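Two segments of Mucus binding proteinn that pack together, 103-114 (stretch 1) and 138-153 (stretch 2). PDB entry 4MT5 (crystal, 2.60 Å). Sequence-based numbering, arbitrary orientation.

Stretch 1 103-114: VQPDSTTAVTFK
Stretch 2 (138-153) QADSKTFAAVPSPAVE

This is an antiparallel side-chain packing contact, with no direct hydrogen bond across it, in which a long strand lays alternate residues against a stretch containing two short strands and buries 530 Å² in total. The strand running through Ser107 to Lys114 lies at 176° to the short strand beginning at Lys142, their axes 9.1 Å apart, too far for backbone pairing. Register pairs Gln104 with Pro150, Ser107 with Val147, Thr109 with Phe144, Val111 with Lys142 (CA to CA 7.7 Å) and Phe113 with Asp140. Extended backbone, phi/psi -129/130 at Val111, points Gln104, Ser107, Thr109, Val111 and Phe113 toward the partner.

Phe144 is the buried anchor. Its CB leaves sideways, but chi1 -83° and chi2 -59° swing the ring inward, so CZ lies 3.7 Å from CG1 of buried Val111 (p), an apolar pair, and CE1 3.5 Å from OG1 of Thr109 (p). A water accepts a weak bond from Thr109 OG1 and donates to Ala145 O. Buried Phe113 (m, chi2 -86°) turns its ring edge to backbone, CE1 3.9 Å from Ser141 CA. Lys142 (t, p, t, p) suits a rim: its aliphatic CG packs 4.0 Å from Val111 CG2, while NZ hydrogen-bonds Thr143 O. Small Ser107 (t) faces Val147 (t). Gln104 (m, m, chi3 -91°) closes the end, CG 3.7 Å from CG2 of Val152 (t), OE1 contacting Pro150 CB at 3.1 Å.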

# COMPACT_ATOMS: atom_id res chain seq x y z
N VAL A 103 33.77 -19.82 -18.32
CA VAL A 103 34.04 -21.27 -18.26
C VAL A 103 32.81 -22.12 -17.94
O VAL A 103 32.77 -23.31 -18.27
CB VAL A 103 35.21 -21.63 -17.28
CG1 VAL A 103 36.48 -20.90 -17.69
CG2 VAL A 103 34.85 -21.29 -15.84
N GLN A 104 31.81 -21.51 -17.30
CA GLN A 104 30.53 -22.15 -16.99
C GLN A 104 29.42 -21.09 -17.05
O GLN A 104 29.66 -19.94 -16.67
CB GLN A 104 30.56 -22.80 -15.60
CG GLN A 104 31.34 -24.12 -15.50
CD GLN A 104 30.50 -25.32 -15.92
OE1 GLN A 104 29.84 -25.94 -15.09
NE2 GLN A 104 30.53 -25.65 -17.21
N PRO A 105 28.21 -21.47 -17.53
CA PRO A 105 27.09 -20.51 -17.59
C PRO A 105 26.74 -19.96 -16.21
O PRO A 105 26.90 -20.66 -15.22
CB PRO A 105 25.94 -21.35 -18.16
CG PRO A 105 26.31 -22.76 -17.90
CD PRO A 105 27.81 -22.81 -18.00
N ASP A 106 26.30 -18.71 -16.16
CA ASP A 106 25.96 -18.06 -14.88
C ASP A 106 24.85 -18.79 -14.11
O ASP A 106 23.89 -19.31 -14.70
CB ASP A 106 25.53 -16.60 -15.10
CG ASP A 106 26.71 -15.67 -15.31
OD1 ASP A 106 27.84 -16.02 -14.90
OD2 ASP A 106 26.49 -14.57 -15.87
N SER A 107 24.99 -18.82 -12.79
CA SER A 107 23.88 -19.20 -11.93
C SER A 107 23.15 -17.93 -11.56
O SER A 107 23.74 -16.96 -11.06
CB SER A 107 24.36 -19.90 -10.65
OG SER A 107 23.27 -20.12 -9.77
N THR A 108 21.85 -17.93 -11.82
CA THR A 108 21.04 -16.77 -11.49
C THR A 108 19.75 -17.19 -10.78
O THR A 108 19.02 -18.08 -11.24
CB THR A 108 20.82 -15.86 -12.75
OG1 THR A 108 20.71 -14.50 -12.34
CG2 THR A 108 19.60 -16.28 -13.57
N THR A 109 19.50 -16.59 -9.63
CA THR A 109 18.29 -16.88 -8.87
C THR A 109 17.63 -15.58 -8.37
O THR A 109 18.31 -14.70 -7.84
CB THR A 109 18.57 -17.86 -7.70
OG1 THR A 109 19.55 -17.28 -6.82
CG2 THR A 109 19.12 -19.18 -8.23
N ALA A 110 16.33 -15.46 -8.55
CA ALA A 110 15.64 -14.23 -8.20
C ALA A 110 14.62 -14.44 -7.08
O ALA A 110 14.02 -15.51 -6.96
CB ALA A 110 14.95 -13.65 -9.42
N VAL A 111 14.44 -13.42 -6.24
CA VAL A 111 13.32 -13.40 -5.31
C VAL A 111 12.57 -12.07 -5.43
O VAL A 111 13.18 -11.01 -5.44
CB VAL A 111 13.75 -13.66 -3.84
CG1 VAL A 111 14.81 -12.68 -3.40
CG2 VAL A 111 12.55 -13.59 -2.91
N THR A 112 11.25 -12.16 -5.57
CA THR A 112 10.40 -10.98 -5.65
C THR A 112 9.56 -10.86 -4.39
O THR A 112 8.80 -11.77 -4.07
CB THR A 112 9.46 -11.03 -6.88
OG1 THR A 112 10.23 -10.95 -8.08
CG2 THR A 112 8.48 -9.87 -6.86
N PHE A 113 9.71 -9.75 -3.68
CA PHE A 113 8.90 -9.45 -2.52
C PHE A 113 7.71 -8.62 -2.97
O PHE A 113 7.88 -7.65 -3.71
CB PHE A 113 9.71 -8.68 -1.49
CG PHE A 113 10.78 -9.48 -0.83
CD1 PHE A 113 10.50 -10.25 0.28
CD2 PHE A 113 12.08 -9.48 -1.33
CE1 PHE A 113 11.49 -11.00 0.89
CE2 PHE A 113 13.07 -10.22 -0.72
CZ PHE A 113 12.77 -10.98 0.39
N LYS A 114 6.50 -8.99 -2.55
CA LYS A 114 5.29 -8.27 -2.92
C LYS A 114 4.49 -7.96 -1.67
O LYS A 114 4.46 -8.78 -0.75
CB LYS A 114 4.43 -9.11 -3.87
CG LYS A 114 4.91 -9.16 -5.30
CD LYS A 114 4.23 -10.27 -6.08
CE LYS A 114 4.18 -9.95 -7.57
NZ LYS A 114 3.81 -11.14 -8.39
N GLN A 138 3.50 -15.22 3.64
CA GLN A 138 4.03 -14.16 4.49
C GLN A 138 5.49 -14.39 4.88
O GLN A 138 5.82 -15.38 5.50
CB GLN A 138 3.15 -13.97 5.72
CG GLN A 138 3.65 -12.91 6.67
CD GLN A 138 4.54 -13.47 7.77
OE1 GLN A 138 4.20 -14.46 8.41
NE2 GLN A 138 5.67 -12.83 7.99
N ALA A 139 6.36 -13.46 4.49
CA ALA A 139 7.79 -13.53 4.81
C ALA A 139 8.47 -12.17 4.64
O ALA A 139 8.16 -11.44 3.70
CB ALA A 139 8.48 -14.57 3.95
N ASP A 140 9.39 -11.86 5.54
CA ASP A 140 10.12 -10.60 5.53
C ASP A 140 11.53 -10.75 5.00
O ASP A 140 12.25 -9.76 4.85
CB ASP A 140 10.20 -10.01 6.93
CG ASP A 140 8.91 -9.36 7.34
OD1 ASP A 140 8.07 -9.07 6.45
OD2 ASP A 140 8.72 -9.13 8.56
N SER A 141 11.93 -11.99 4.75
CA SER A 141 13.24 -12.26 4.19
C SER A 141 13.23 -13.61 3.49
O SER A 141 12.23 -14.32 3.49
CB SER A 141 14.31 -12.25 5.27
OG SER A 141 13.93 -13.09 6.34
N LYS A 142 14.34 -13.95 2.88
CA LYS A 142 14.45 -15.19 2.13
C LYS A 142 15.92 -15.51 2.12
O LYS A 142 16.76 -14.62 2.00
CB LYS A 142 13.88 -15.02 0.71
CG LYS A 142 14.15 -16.15 -0.27
CD LYS A 142 13.63 -17.49 0.22
CE LYS A 142 13.76 -18.57 -0.87
NZ LYS A 142 15.08 -18.46 -1.60
N THR A 143 16.27 -16.78 2.32
CA THR A 143 17.66 -17.15 2.24
C THR A 143 17.90 -17.78 0.88
O THR A 143 17.10 -18.58 0.40
CB THR A 143 18.08 -18.13 3.35
OG1 THR A 143 17.38 -19.37 3.19
CG2 THR A 143 17.80 -17.54 4.73
N PHE A 144 18.98 -17.37 0.23
CA PHE A 144 19.36 -17.99 -1.01
C PHE A 144 20.07 -19.29 -0.68
O PHE A 144 20.95 -19.31 0.18
CB PHE A 144 20.28 -17.08 -1.81
CG PHE A 144 19.55 -16.04 -2.60
CD1 PHE A 144 18.62 -16.41 -3.56
CD2 PHE A 144 19.80 -14.69 -2.39
CE1 PHE A 144 17.94 -15.46 -4.30
CE2 PHE A 144 19.14 -13.73 -3.13
CZ PHE A 144 18.20 -14.11 -4.09
N ALA A 145 19.66 -20.37 -1.34
CA ALA A 145 20.35 -21.64 -1.17
C ALA A 145 21.79 -21.44 -1.60
O ALA A 145 22.05 -20.83 -2.64
CB ALA A 145 19.68 -22.72 -2.01
N ALA A 146 22.74 -21.92 -0.80
CA ALA A 146 24.14 -21.92 -1.20
C ALA A 146 24.29 -22.67 -2.52
O ALA A 146 23.64 -23.70 -2.73
CB ALA A 146 25.00 -22.54 -0.11
N VAL A 147 25.10 -22.14 -3.42
CA VAL A 147 25.31 -22.79 -4.73
C VAL A 147 26.71 -23.42 -4.86
O VAL A 147 27.74 -22.75 -4.66
CB VAL A 147 25.03 -21.84 -5.93
CG1 VAL A 147 25.64 -22.40 -7.21
CG2 VAL A 147 23.54 -21.63 -6.12
N PRO A 148 26.73 -24.72 -5.18
CA PRO A 148 27.96 -25.46 -5.46
C PRO A 148 28.51 -25.05 -6.81
O PRO A 148 27.78 -25.09 -7.81
CB PRO A 148 27.48 -26.92 -5.52
CG PRO A 148 26.14 -26.93 -4.86
CD PRO A 148 25.55 -25.60 -5.20
N SER A 149 29.78 -24.65 -6.83
CA SER A 149 30.50 -24.43 -8.08
C SER A 149 30.56 -25.77 -8.81
O SER A 149 30.94 -26.78 -8.21
CB SER A 149 31.93 -23.95 -7.79
OG SER A 149 31.95 -22.86 -6.88
N PRO A 150 30.19 -25.79 -10.11
CA PRO A 150 30.20 -27.06 -10.84
C PRO A 150 31.64 -27.54 -11.12
O PRO A 150 32.60 -26.76 -11.03
CB PRO A 150 29.48 -26.72 -12.15
CG PRO A 150 28.94 -25.34 -11.99
CD PRO A 150 29.78 -24.67 -10.97
N ALA A 151 31.78 -28.81 -11.46
CA ALA A 151 33.09 -29.40 -11.71
C ALA A 151 33.48 -29.23 -13.17
O ALA A 151 32.74 -29.62 -14.08
CB ALA A 151 33.09 -30.88 -11.34
N VAL A 152 34.65 -28.62 -13.38
CA VAL A 152 35.25 -28.53 -14.70
C VAL A 152 36.59 -29.26 -14.63
O VAL A 152 37.49 -28.83 -13.92
CB VAL A 152 35.47 -27.07 -15.14
CG1 VAL A 152 35.79 -27.01 -16.62
CG2 VAL A 152 34.24 -26.24 -14.83
N GLU A 153 36.69 -30.37 -15.34
CA GLU A 153 37.93 -31.14 -15.33
C GLU A 153 39.00 -30.30 -16.01
O GLU A 153 38.77 -29.71 -17.06
CB GLU A 153 37.77 -32.47 -16.05
CG GLU A 153 37.07 -32.36 -17.39
CD GLU A 153 37.02 -33.68 -18.14
OE1 GLU A 153 36.26 -33.75 -19.14
OE2 GLU A 153 37.74 -34.62 -17.74
O HOH W 1 21.03 -19.32 -4.41